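Local coordinates for CmeC (Campylobacter jejuni, PDB 4MT4), which forms a trimeric outer membrane channel of the outer membrane factor family and probably serves as the exit duct of a multidrug efflux system, at residues C1-P5 against L126-D132; Q73-F78 against T133-K138; L118-I124 against L300-L306; K281-N286 against N350-F355. All blocks are in the same frame, centred on the assembly; numbering follows the deposited sequence.

Contact 1: C1-P5 against L126-D132; sequences CSLSP and LWGKYRD. With 3PK ((2S)-1-(pentanoyloxy)propan-2-yl hexanoate), chain S.
S2 and S4 both reach D132, and their hydroxyls meet on one carboxylate oxygen. S4 OG donates to D132 OD2 at 2.6 Å, arriving from above the carboxylate plane, 73° out of it. S2 OG donates to the same atom at 3.0 Å, on the syn lone pair of OD2, so the two donors come from different directions. The S2 hydroxyl can do this because OG lies anti to the backbone N (chi1 180°). A water adds a third grip: it accepts from L3 N and lies 2.6 Å from D132 OD2 and 2.8 Å from W127 O. The other carboxylate oxygen, OD1, forms a salt bridge with R135, one turn further along helix 129-195.

The backbones also pack closely where G128, with positive phi (71°), turns the chain into that helix. G128 CA lies 3.1 Å from C1 O in a CA-H...O contact. R131 NE points at C1 O in the guanidinium plane, a weak bond of 3.5 Å.

The apolar and solvent-facing side is looser. L3 CD1 and W127 CB are 4.5 Å apart, while W127 NE1 is bonded to P298 O. C1 is exposed, with its CB directed away from 126-132, and its SG is covalently joined to CG3 of the diacylglycerol-like group, whose CA2 lies 3.6 Å from L126 CD2. The chemistry implies a lipoprotein N-terminus: polar bonds to D132 hold the first residues on the protein, while the thioether carries acyl chains suited to the membrane.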
# COMPACT_ATOMS: atom_id res chain seq x y z
N CYS B 1 23.70 -30.38 15.33
CA CYS B 1 22.77 -30.60 14.23
C CYS B 1 21.89 -29.38 14.01
O CYS B 1 21.02 -29.39 13.14
CB CYS B 1 21.90 -31.83 14.51
SG CYS B 1 22.83 -33.33 14.88
N SER B 2 22.13 -28.34 14.79
CA SER B 2 21.38 -27.09 14.68
C SER B 2 22.06 -25.97 15.46
O SER B 2 22.50 -26.16 16.59
CB SER B 2 19.94 -27.26 15.19
OG SER B 2 19.22 -26.05 15.09
N LEU B 3 22.15 -24.79 14.84
CA LEU B 3 22.71 -23.61 15.49
C LEU B 3 21.63 -22.56 15.73
O LEU B 3 21.92 -21.41 16.05
CB LEU B 3 23.85 -23.02 14.66
CG LEU B 3 25.00 -23.98 14.35
CD1 LEU B 3 26.09 -23.26 13.58
CD2 LEU B 3 25.56 -24.59 15.63
N SER B 4 20.38 -22.97 15.56
CA SER B 4 19.24 -22.09 15.82
C SER B 4 19.11 -21.80 17.31
O SER B 4 19.10 -22.73 18.13
CB SER B 4 17.95 -22.70 15.28
OG SER B 4 17.93 -22.67 13.86
N PRO B 5 19.01 -20.52 17.66
CA PRO B 5 18.89 -20.13 19.07
C PRO B 5 17.53 -20.51 19.64
O PRO B 5 16.59 -20.71 18.88
CB PRO B 5 19.07 -18.61 19.02
CG PRO B 5 18.56 -18.22 17.67
CD PRO B 5 18.96 -19.35 16.76
N LEU B 126 25.89 -31.48 8.77
CA LEU B 126 26.47 -31.61 10.10
C LEU B 126 25.92 -30.60 11.10
O LEU B 126 25.78 -30.91 12.28
CB LEU B 126 27.99 -31.46 10.02
CG LEU B 126 28.79 -32.51 9.24
CD1 LEU B 126 30.23 -32.07 9.07
CD2 LEU B 126 28.71 -33.85 9.94
N TRP B 127 25.61 -29.40 10.62
CA TRP B 127 25.25 -28.30 11.51
C TRP B 127 23.81 -27.82 11.30
O TRP B 127 23.41 -26.78 11.83
CB TRP B 127 26.23 -27.15 11.33
CG TRP B 127 27.65 -27.61 11.20
CD1 TRP B 127 28.42 -27.59 10.08
CD2 TRP B 127 28.46 -28.19 12.23
NE1 TRP B 127 29.66 -28.11 10.34
CE2 TRP B 127 29.72 -28.48 11.66
CE3 TRP B 127 28.26 -28.48 13.58
CZ2 TRP B 127 30.76 -29.05 12.39
CZ3 TRP B 127 29.29 -29.04 14.31
CH2 TRP B 127 30.53 -29.32 13.71
N GLY B 128 23.05 -28.57 10.52
CA GLY B 128 21.65 -28.27 10.30
C GLY B 128 21.40 -27.05 9.44
O GLY B 128 20.40 -26.35 9.62
N LYS B 129 22.31 -26.79 8.51
CA LYS B 129 22.13 -25.70 7.55
C LYS B 129 20.88 -25.95 6.70
O LYS B 129 20.11 -25.03 6.43
CB LYS B 129 23.35 -25.57 6.65
CG LYS B 129 23.17 -24.59 5.50
CD LYS B 129 24.34 -24.65 4.53
CE LYS B 129 24.09 -23.76 3.32
NZ LYS B 129 25.19 -23.85 2.32
N TYR B 130 20.70 -27.20 6.31
CA TYR B 130 19.59 -27.58 5.44
C TYR B 130 18.39 -28.05 6.25
O TYR B 130 17.25 -27.99 5.79
CB TYR B 130 20.03 -28.67 4.46
CG TYR B 130 21.21 -28.24 3.61
CD1 TYR B 130 21.03 -27.41 2.51
CD2 TYR B 130 22.50 -28.65 3.91
CE1 TYR B 130 22.10 -27.02 1.73
CE2 TYR B 130 23.58 -28.26 3.14
CZ TYR B 130 23.37 -27.44 2.05
OH TYR B 130 24.44 -27.04 1.28
N ARG B 131 18.64 -28.53 7.47
CA ARG B 131 17.55 -28.93 8.35
C ARG B 131 16.75 -27.72 8.80
O ARG B 131 15.52 -27.74 8.82
CB ARG B 131 18.07 -29.70 9.57
CG ARG B 131 16.97 -30.27 10.46
CD ARG B 131 17.52 -31.18 11.54
NE ARG B 131 17.76 -30.49 12.80
CZ ARG B 131 16.91 -30.48 13.82
NH1 ARG B 131 17.20 -29.82 14.93
NH2 ARG B 131 15.76 -31.15 13.73
N ASP B 132 17.46 -26.64 9.15
CA ASP B 132 16.81 -25.41 9.59
C ASP B 132 16.24 -24.62 8.42
O ASP B 132 15.28 -23.86 8.58
CB ASP B 132 17.78 -24.54 10.39
CG ASP B 132 18.07 -25.11 11.77
OD1 ASP B 132 17.38 -26.07 12.17
OD2 ASP B 132 18.99 -24.60 12.45
CA1 3PK S . 24.87 -36.08 9.94
OA1 3PK S . 24.38 -36.61 8.97
CA2 3PK S . 26.27 -36.43 10.22
CA3 3PK S . 26.73 -37.76 9.74
CA4 3PK S . 28.19 -38.02 9.87
CA5 3PK S . 29.06 -37.83 8.68
CB1 3PK S . 26.01 -35.52 13.65
OB1 3PK S . 25.74 -35.98 14.73
CB2 3PK S . 25.78 -36.38 12.47
CG1 3PK S . 23.97 -34.64 11.59
OG1 3PK S . 24.07 -35.87 11.02
CG2 3PK S . 24.14 -34.65 13.04
OG2 3PK S . 25.39 -34.37 13.43
CG3 3PK S . 23.18 -33.71 13.71
O HOH W 1 21.52 -24.69 12.03

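Contact 2: Q73-F78 against T133-K138; sequences QLGIDF and TYRASK
D77 and S137 meet across two nearly antiparallel helices, S137 OG donating to D77 OD2. The modelled separation of 2.4 Å is very short, so the length is doubtful. Beside it, T133 CG2 rests 3.9 Å from D77 CG, the two side chains crossing at about a right angle. Y134 fills the flank: its CE1 touches L74 CD1 at 3.5 Å and F78 CB at 3.6 Å. The F78 and Y134 side chains run side by side in the same direction, with ring planes inclined at 59° and centroids 5.6 Å apart. L74 CD1 reaches further, over the backbone to K138 N at 3.5 Å.

Segments 73-78 of helix 58-79 and 133-138 of helix 129-195 approach to 8.7 Å between axes at 167°, a pairing that belongs to the helical barrel of the outer membrane factor fold, near its junction with the beta-barrel. L74 and D77 thus face S137 and Y134, a turn apart on each helix.

In the second shell, Q73 steadies the carboxylate. Its chain bends at chi2, which turns NE2 back to D77 OD2 at 3.2 Å along an almost straight bond of 177°, with the oxygen in the amide plane. T133 OG1 is held by K129 O, leaving its methyl to face D77. Further out, V291 of helix 273-293 covers T133, and Q73 packs against L346 of the second subunit.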
# COMPACT_ATOMS: atom_id res chain seq x y z
N GLN B 73 7.45 -24.75 -1.84
CA GLN B 73 8.78 -24.35 -1.39
C GLN B 73 9.26 -25.27 -0.27
O GLN B 73 10.45 -25.55 -0.15
CB GLN B 73 8.77 -22.89 -0.90
CG GLN B 73 10.14 -22.38 -0.47
CD GLN B 73 11.17 -22.43 -1.58
OE1 GLN B 73 10.90 -22.01 -2.71
NE2 GLN B 73 12.35 -22.95 -1.27
N LEU B 74 8.31 -25.74 0.53
CA LEU B 74 8.60 -26.70 1.59
C LEU B 74 9.10 -28.01 1.00
O LEU B 74 9.99 -28.65 1.56
CB LEU B 74 7.34 -26.94 2.43
CG LEU B 74 7.50 -27.93 3.59
CD1 LEU B 74 8.57 -27.45 4.55
CD2 LEU B 74 6.17 -28.13 4.30
N GLY B 75 8.52 -28.41 -0.13
CA GLY B 75 8.92 -29.62 -0.81
C GLY B 75 10.29 -29.50 -1.43
O GLY B 75 11.06 -30.47 -1.47
N ILE B 76 10.60 -28.31 -1.92
CA ILE B 76 11.91 -28.02 -2.51
C ILE B 76 13.01 -28.13 -1.46
O ILE B 76 14.06 -28.74 -1.70
CB ILE B 76 11.95 -26.61 -3.14
CG1 ILE B 76 10.97 -26.51 -4.30
CG2 ILE B 76 13.35 -26.28 -3.61
CD1 ILE B 76 10.91 -25.13 -4.94
N ASP B 77 12.77 -27.55 -0.30
CA ASP B 77 13.77 -27.51 0.77
C ASP B 77 13.91 -28.85 1.48
O ASP B 77 14.94 -29.11 2.12
CB ASP B 77 13.42 -26.42 1.78
CG ASP B 77 13.62 -25.02 1.23
OD1 ASP B 77 14.50 -24.85 0.36
OD2 ASP B 77 12.89 -24.10 1.66
N PHE B 78 12.89 -29.70 1.39
CA PHE B 78 12.97 -31.04 1.96
C PHE B 78 13.94 -31.90 1.15
O PHE B 78 14.64 -32.75 1.70
CB PHE B 78 11.60 -31.71 1.99
CG PHE B 78 11.64 -33.14 2.46
CD1 PHE B 78 11.68 -33.44 3.82
CD2 PHE B 78 11.63 -34.19 1.56
CE1 PHE B 78 11.71 -34.75 4.26
CE2 PHE B 78 11.67 -35.50 1.99
CZ PHE B 78 11.71 -35.78 3.34
N THR B 133 16.82 -24.79 7.24
CA THR B 133 16.26 -24.21 6.02
C THR B 133 14.89 -24.83 5.77
O THR B 133 13.94 -24.15 5.39
CB THR B 133 17.17 -24.44 4.79
OG1 THR B 133 18.43 -23.78 5.00
CG2 THR B 133 16.52 -23.88 3.54
N TYR B 134 14.80 -26.13 6.02
CA TYR B 134 13.54 -26.87 5.89
C TYR B 134 12.54 -26.46 6.96
O TYR B 134 11.36 -26.25 6.68
CB TYR B 134 13.81 -28.38 5.96
CG TYR B 134 12.55 -29.22 6.09
CD1 TYR B 134 11.76 -29.48 4.99
CD2 TYR B 134 12.17 -29.75 7.32
CE1 TYR B 134 10.61 -30.24 5.10
CE2 TYR B 134 11.03 -30.51 7.44
CZ TYR B 134 10.25 -30.76 6.33
OH TYR B 134 9.11 -31.52 6.44
N ARG B 135 13.02 -26.34 8.20
CA ARG B 135 12.18 -25.96 9.32
C ARG B 135 11.64 -24.54 9.17
O ARG B 135 10.53 -24.24 9.60
CB ARG B 135 12.94 -26.09 10.64
CG ARG B 135 13.29 -27.52 11.04
CD ARG B 135 14.44 -27.54 12.03
NE ARG B 135 14.03 -27.96 13.37
CZ ARG B 135 14.77 -27.79 14.46
NH1 ARG B 135 15.95 -27.19 14.38
NH2 ARG B 135 14.32 -28.21 15.64
N ALA B 136 12.44 -23.68 8.55
CA ALA B 136 12.02 -22.30 8.29
C ALA B 136 10.87 -22.29 7.29
O ALA B 136 9.90 -21.54 7.44
CB ALA B 136 13.18 -21.47 7.79
N SER B 137 10.98 -23.12 6.26
CA SER B 137 9.93 -23.25 5.26
C SER B 137 8.68 -23.90 5.83
O SER B 137 7.57 -23.63 5.39
CB SER B 137 10.43 -24.05 4.06
OG SER B 137 11.46 -23.35 3.38
N LYS B 138 8.88 -24.78 6.81
CA LYS B 138 7.76 -25.43 7.48
C LYS B 138 6.97 -24.42 8.28
O LYS B 138 5.74 -24.49 8.36
CB LYS B 138 8.26 -26.56 8.38
CG LYS B 138 7.21 -27.61 8.73
CD LYS B 138 7.85 -28.81 9.41
CE LYS B 138 6.88 -29.98 9.51
NZ LYS B 138 5.76 -29.73 10.47

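Contact 3: L118-I124 against L300-L306; sequences LNLSYEI and LSLTGLL. With C8E ((hydroxyethyloxy)tri(ethyloxy)octane), chain P; C8E ((hydroxyethyloxy)tri(ethyloxy)octane), chain Q.
Two neighbouring strands of the transmembrane beta-barrel, 118-124 and 300-306, run antiparallel at 172° with axes 4.5 Å apart. Hydrogen-bonded pairs L118-L306, L120-G304 and Y122-L302 each exchange two backbone bonds, among them L120 N to G304 O at 2.6 Å and L302 N to Y122 O at 2.7 Å. Between them, CA-H...O contacts such as T303 CA to L120 O (3.2 Å) close the seam.

The face bearing L118, L120, Y122, I124, L300, L302 and L306 is mainly apolar. I124 and L300 lie side by side, CG1 against CD2 at 3.7 Å. With chi2 at -58°, I124 turns CD1 to L302 CD2 at 3.8 Å, the two side chains crossing at a slant. G304 leaves room here for L120, whose CB also touches detergent C1 at 3.7 Å. L118 CD2 meets a second detergent molecule, and Y122 OH is bonded to L81 O.

On the reverse face, N119 and L305 point the same way, with ND2 3.5 Å from CD1; S88 holds N119 OD1. Strands 84-96 and 322-335 flank the pair, completing the four-stranded contribution of one subunit to the trimeric twelve-stranded barrel of outer membrane factors.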
# COMPACT_ATOMS: atom_id res chain seq x y z
N LEU B 118 26.65 -42.43 -13.71
CA LEU B 118 25.79 -41.82 -12.70
C LEU B 118 26.61 -40.97 -11.73
O LEU B 118 27.75 -41.31 -11.41
CB LEU B 118 25.02 -42.88 -11.91
CG LEU B 118 24.00 -43.76 -12.64
CD1 LEU B 118 23.31 -43.00 -13.77
CD2 LEU B 118 24.64 -45.05 -13.14
N ASN B 119 26.03 -39.87 -11.27
CA ASN B 119 26.72 -38.98 -10.34
C ASN B 119 26.01 -38.86 -8.99
O ASN B 119 24.79 -38.73 -8.93
CB ASN B 119 26.89 -37.60 -10.96
CG ASN B 119 27.72 -37.62 -12.22
OD1 ASN B 119 27.19 -37.58 -13.33
ND2 ASN B 119 29.04 -37.70 -12.06
N LEU B 120 26.80 -38.89 -7.92
CA LEU B 120 26.28 -38.68 -6.58
C LEU B 120 26.75 -37.33 -6.04
O LEU B 120 27.92 -36.99 -6.13
CB LEU B 120 26.72 -39.80 -5.64
CG LEU B 120 26.54 -39.54 -4.14
CD1 LEU B 120 25.08 -39.64 -3.74
CD2 LEU B 120 27.40 -40.47 -3.31
N SER B 121 25.81 -36.56 -5.50
CA SER B 121 26.15 -35.30 -4.85
C SER B 121 25.32 -35.15 -3.57
O SER B 121 24.09 -35.11 -3.62
CB SER B 121 25.91 -34.12 -5.79
OG SER B 121 24.56 -34.05 -6.20
N TYR B 122 26.01 -35.07 -2.44
CA TYR B 122 25.33 -35.00 -1.15
C TYR B 122 26.06 -34.06 -0.19
O TYR B 122 27.24 -34.24 0.09
CB TYR B 122 25.23 -36.40 -0.53
CG TYR B 122 24.31 -36.47 0.68
CD1 TYR B 122 23.29 -35.55 0.86
CD2 TYR B 122 24.48 -37.46 1.64
CE1 TYR B 122 22.45 -35.61 1.95
CE2 TYR B 122 23.64 -37.53 2.74
CZ TYR B 122 22.63 -36.61 2.89
OH TYR B 122 21.80 -36.67 3.99
N GLU B 123 25.34 -33.07 0.31
CA GLU B 123 25.89 -32.15 1.29
C GLU B 123 25.55 -32.63 2.70
O GLU B 123 24.39 -32.63 3.11
CB GLU B 123 25.34 -30.73 1.07
CG GLU B 123 26.35 -29.62 1.31
CD GLU B 123 27.44 -29.59 0.25
OE1 GLU B 123 27.18 -30.05 -0.88
OE2 GLU B 123 28.55 -29.10 0.55
N ILE B 124 26.58 -33.05 3.44
CA ILE B 124 26.38 -33.57 4.78
C ILE B 124 25.95 -32.47 5.74
O ILE B 124 26.71 -31.53 6.01
CB ILE B 124 27.66 -34.25 5.32
CG1 ILE B 124 28.18 -35.28 4.31
CG2 ILE B 124 27.40 -34.91 6.66
CD1 ILE B 124 27.17 -36.37 3.98
N LEU B 300 30.80 -30.25 4.74
CA LEU B 300 31.27 -31.51 4.16
C LEU B 300 30.46 -31.89 2.93
O LEU B 300 29.23 -31.96 2.98
CB LEU B 300 31.23 -32.63 5.20
CG LEU B 300 31.67 -34.02 4.73
CD1 LEU B 300 33.09 -33.99 4.18
CD2 LEU B 300 31.55 -35.03 5.87
N SER B 301 31.15 -32.13 1.82
CA SER B 301 30.49 -32.46 0.56
C SER B 301 30.90 -33.85 0.07
O SER B 301 32.08 -34.17 0.01
CB SER B 301 30.81 -31.41 -0.50
OG SER B 301 30.50 -30.11 -0.02
N LEU B 302 29.91 -34.66 -0.29
CA LEU B 302 30.16 -36.01 -0.78
C LEU B 302 29.86 -36.11 -2.27
O LEU B 302 28.80 -35.70 -2.73
CB LEU B 302 29.34 -37.03 -0.00
CG LEU B 302 30.07 -37.86 1.05
CD1 LEU B 302 30.80 -36.98 2.05
CD2 LEU B 302 29.09 -38.79 1.77
N THR B 303 30.81 -36.66 -3.02
CA THR B 303 30.62 -36.88 -4.45
C THR B 303 30.95 -38.32 -4.82
O THR B 303 31.83 -38.94 -4.23
CB THR B 303 31.49 -35.93 -5.30
OG1 THR B 303 32.85 -36.03 -4.89
CG2 THR B 303 31.01 -34.49 -5.13
N GLY B 304 30.24 -38.86 -5.81
CA GLY B 304 30.46 -40.22 -6.25
C GLY B 304 30.16 -40.39 -7.73
O GLY B 304 29.25 -39.76 -8.26
N LEU B 305 30.95 -41.23 -8.39
CA LEU B 305 30.76 -41.50 -9.81
C LEU B 305 30.78 -43.00 -10.09
O LEU B 305 31.58 -43.74 -9.50
CB LEU B 305 31.84 -40.80 -10.64
CG LEU B 305 31.91 -41.16 -12.13
CD1 LEU B 305 30.69 -40.65 -12.87
CD2 LEU B 305 33.19 -40.64 -12.77
N LEU B 306 29.90 -43.44 -10.97
CA LEU B 306 29.90 -44.82 -11.45
C LEU B 306 29.56 -44.85 -12.93
O LEU B 306 28.42 -44.58 -13.31
CB LEU B 306 28.92 -45.68 -10.66
CG LEU B 306 28.83 -47.14 -11.13
CD1 LEU B 306 30.17 -47.85 -10.98
CD2 LEU B 306 27.73 -47.88 -10.40
C1 C8E P . 26.26 -42.75 -7.80
C2 C8E P . 27.27 -43.84 -7.81
C3 C8E P . 28.42 -43.74 -6.86
C4 C8E P . 29.35 -44.89 -6.77
C5 C8E P . 30.47 -44.80 -5.79
C6 C8E P . 31.46 -45.92 -5.79
C7 C8E P . 32.28 -46.13 -4.57
C8 C8E P . 32.85 -47.49 -4.38
O9 C8E P . 34.16 -47.60 -3.95
C10 C8E P . 34.44 -47.58 -2.60
C11 C8E P . 35.19 -48.74 -2.05
O12 C8E P . 36.43 -48.50 -1.50
C13 C8E P . 37.52 -49.22 -1.93
C14 C8E P . 37.39 -50.69 -2.12
O15 C8E P . 38.34 -51.31 -2.90
C16 C8E P . 38.98 -52.43 -2.43
C17 C8E P . 40.24 -52.85 -3.12
O18 C8E P . 40.13 -53.65 -4.24
C19 C8E P . 41.26 -54.03 -4.92
C20 C8E P . 41.35 -55.44 -5.42
O21 C8E P . 42.56 -55.85 -5.96
C1 C8E Q . 32.11 -52.85 -9.74
C2 C8E Q . 30.97 -51.96 -10.09
C3 C8E Q . 30.03 -52.42 -11.16
C4 C8E Q . 30.02 -51.66 -12.44
C5 C8E Q . 28.71 -51.50 -13.13
C6 C8E Q . 28.65 -50.58 -14.30
C7 C8E Q . 27.38 -49.84 -14.56
C8 C8E Q . 27.48 -48.60 -15.37
O9 C8E Q . 26.51 -47.63 -15.21
C10 C8E Q . 26.65 -46.43 -15.88
C11 C8E Q . 25.45 -45.86 -16.55
O12 C8E Q . 25.59 -44.63 -17.16
C13 C8E Q . 24.53 -43.75 -17.16
C14 C8E Q . 24.31 -42.95 -18.41
O15 C8E Q . 24.04 -41.61 -18.27
C16 C8E Q . 22.99 -41.06 -18.98
C17 C8E Q . 23.08 -39.62 -19.36
O18 C8E Q . 22.17 -39.14 -20.28
C19 C8E Q . 20.87 -39.58 -20.26
C20 C8E Q . 20.39 -40.45 -21.38
O21 C8E Q . 19.24 -41.19 -21.20
O HOH W 2 30.45 -36.88 -9.73
O HOH W 3 28.14 -29.65 5.43

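Contact 4: K281-N286 against N350-F355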
# COMPACT_ATOMS: atom_id res chain seq x y z
N LYS B 281 5.95 -16.71 11.51
CA LYS B 281 6.92 -15.95 10.73
C LYS B 281 8.12 -15.56 11.60
O LYS B 281 9.21 -15.31 11.09
CB LYS B 281 6.27 -14.70 10.13
CG LYS B 281 5.27 -15.02 9.03
CD LYS B 281 4.62 -13.77 8.49
CE LYS B 281 3.57 -14.11 7.43
NZ LYS B 281 2.94 -12.89 6.86
N LEU B 282 7.90 -15.53 12.91
CA LEU B 282 8.97 -15.23 13.85
C LEU B 282 9.89 -16.43 14.04
O LEU B 282 11.11 -16.29 14.05
CB LEU B 282 8.40 -14.78 15.20
CG LEU B 282 9.39 -14.59 16.35
CD1 LEU B 282 10.49 -13.59 15.98
CD2 LEU B 282 8.67 -14.16 17.61
N THR B 283 9.30 -17.62 14.19
CA THR B 283 10.09 -18.85 14.33
C THR B 283 10.82 -19.15 13.03
O THR B 283 11.88 -19.77 13.03
CB THR B 283 9.22 -20.07 14.69
OG1 THR B 283 8.90 -20.80 13.50
CG2 THR B 283 7.94 -19.64 15.38
N GLN B 284 10.22 -18.73 11.92
CA GLN B 284 10.82 -18.91 10.61
C GLN B 284 12.15 -18.17 10.52
O GLN B 284 13.16 -18.72 10.09
CB GLN B 284 9.88 -18.43 9.51
CG GLN B 284 10.48 -18.45 8.12
CD GLN B 284 9.52 -17.98 7.05
OE1 GLN B 284 8.66 -17.13 7.31
NE2 GLN B 284 9.65 -18.52 5.85
N GLN B 285 12.14 -16.90 10.94
CA GLN B 285 13.34 -16.08 10.94
C GLN B 285 14.35 -16.58 11.96
O GLN B 285 15.56 -16.45 11.77
CB GLN B 285 12.98 -14.61 11.22
CG GLN B 285 12.11 -13.98 10.15
CD GLN B 285 12.78 -13.96 8.79
OE1 GLN B 285 13.97 -13.66 8.67
NE2 GLN B 285 12.03 -14.30 7.75
N ASN B 286 13.84 -17.16 13.05
CA ASN B 286 14.70 -17.70 14.09
C ASN B 286 15.50 -18.89 13.59
O ASN B 286 16.67 -19.07 13.94
CB ASN B 286 13.87 -18.09 15.31
CG ASN B 286 14.71 -18.61 16.46
OD1 ASN B 286 15.40 -17.85 17.13
ND2 ASN B 286 14.66 -19.92 16.69
N ASN B 350 16.77 -9.60 11.04
CA ASN B 350 15.55 -10.04 10.37
C ASN B 350 14.61 -10.69 11.37
O ASN B 350 13.39 -10.54 11.29
CB ASN B 350 15.87 -11.02 9.24
CG ASN B 350 16.67 -10.38 8.12
OD1 ASN B 350 16.80 -9.16 8.05
ND2 ASN B 350 17.21 -11.21 7.23
N LYS B 351 15.18 -11.42 12.32
CA LYS B 351 14.42 -12.02 13.40
C LYS B 351 13.83 -10.95 14.31
O LYS B 351 12.67 -11.04 14.72
CB LYS B 351 15.29 -12.97 14.22
CG LYS B 351 14.59 -13.55 15.43
CD LYS B 351 15.57 -14.25 16.36
CE LYS B 351 14.87 -14.66 17.65
NZ LYS B 351 15.81 -15.32 18.60
N ASP B 352 14.63 -9.93 14.62
CA ASP B 352 14.18 -8.81 15.44
C ASP B 352 13.01 -8.10 14.77
O ASP B 352 12.05 -7.70 15.43
CB ASP B 352 15.32 -7.83 15.69
CG ASP B 352 16.46 -8.44 16.49
OD1 ASP B 352 16.26 -9.51 17.09
OD2 ASP B 352 17.55 -7.84 16.52
N GLU B 353 13.10 -7.93 13.45
CA GLU B 353 12.03 -7.30 12.68
C GLU B 353 10.75 -8.11 12.77
O GLU B 353 9.65 -7.56 12.90
CB GLU B 353 12.46 -7.13 11.23
CG GLU B 353 11.40 -6.50 10.34
CD GLU B 353 11.90 -6.23 8.93
OE1 GLU B 353 13.03 -6.64 8.61
OE2 GLU B 353 11.15 -5.60 8.15
N ALA B 354 10.88 -9.43 12.72
CA ALA B 354 9.74 -10.32 12.82
C ALA B 354 9.15 -10.30 14.23
O ALA B 354 7.96 -10.53 14.41
CB ALA B 354 10.13 -11.74 12.42
N PHE B 355 10.01 -10.04 15.22
CA PHE B 355 9.56 -9.93 16.60
C PHE B 355 8.77 -8.65 16.79
O PHE B 355 7.73 -8.64 17.46
CB PHE B 355 10.75 -9.97 17.57
CG PHE B 355 10.37 -10.20 19.00
CD1 PHE B 355 9.90 -9.16 19.79
CD2 PHE B 355 10.47 -11.46 19.57
CE1 PHE B 355 9.54 -9.37 21.11
CE2 PHE B 355 10.11 -11.68 20.89
CZ PHE B 355 9.65 -10.64 21.66
O HOH W 4 16.73 -13.94 7.83
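K351 and N286 lie side by side, pointing the same way, and end in a hydrogen bond from NZ to OD1 of 3.0 Å. K351 is extended throughout, every torsion near anti, which carries its ammonium along the neighbouring helix; NZ approaches slightly tilted from the N286 carbonyl plane. The amide's other end, ND2, is taken by P5 O.

L282 has CG anti to the backbone N (chi1 173°), placing both methyl groups over the partner helix. CD1 rests 3.6 Å from K351 O, and CD2 touches F355 CD2 at 3.8 Å, the two side chains running alongside each other. A354 is buried; its CB packs on Q285 CG at 3.8 Å.

Q285 folds differently, bent at chi2. Its OE1 thereby reaches N350 CB at 3.3 Å, and a water spans OE1 and N350 ND2, the two amide planes lying 70° apart.

The segment axes pass 8.4 Å apart at 169°. Helix 273-293 thus sits between two long helices of the helical barrel: Q284 and K281 touch helix 129-195, while helix 339-405 also meets the third subunit, E353 bonding Q69 and F355 meeting the F471 ring of that chain.

Overall arrangement
Helix 129-195 carries both contact 1 and contact 2, whose centres are 13 Å apart and which touch through S2 and R135. The centre of contact 4 is about 16 Å from each of theirs: P5 O probably accepts a hydrogen bond from N286 ND2, linking it to contact 1, and A136 packs on Q284, linking it to contact 2. Contact 3 stands apart in the beta-barrel, about 34 Å from contact 4 between centres, but it meets contact 1 where Y130 touches E123 and L126 touches L300. The lipid on C1 marks this boundary, bordered by L126 of contact 1 and, about 4 Å away, by the side chain of I124 of contact 3.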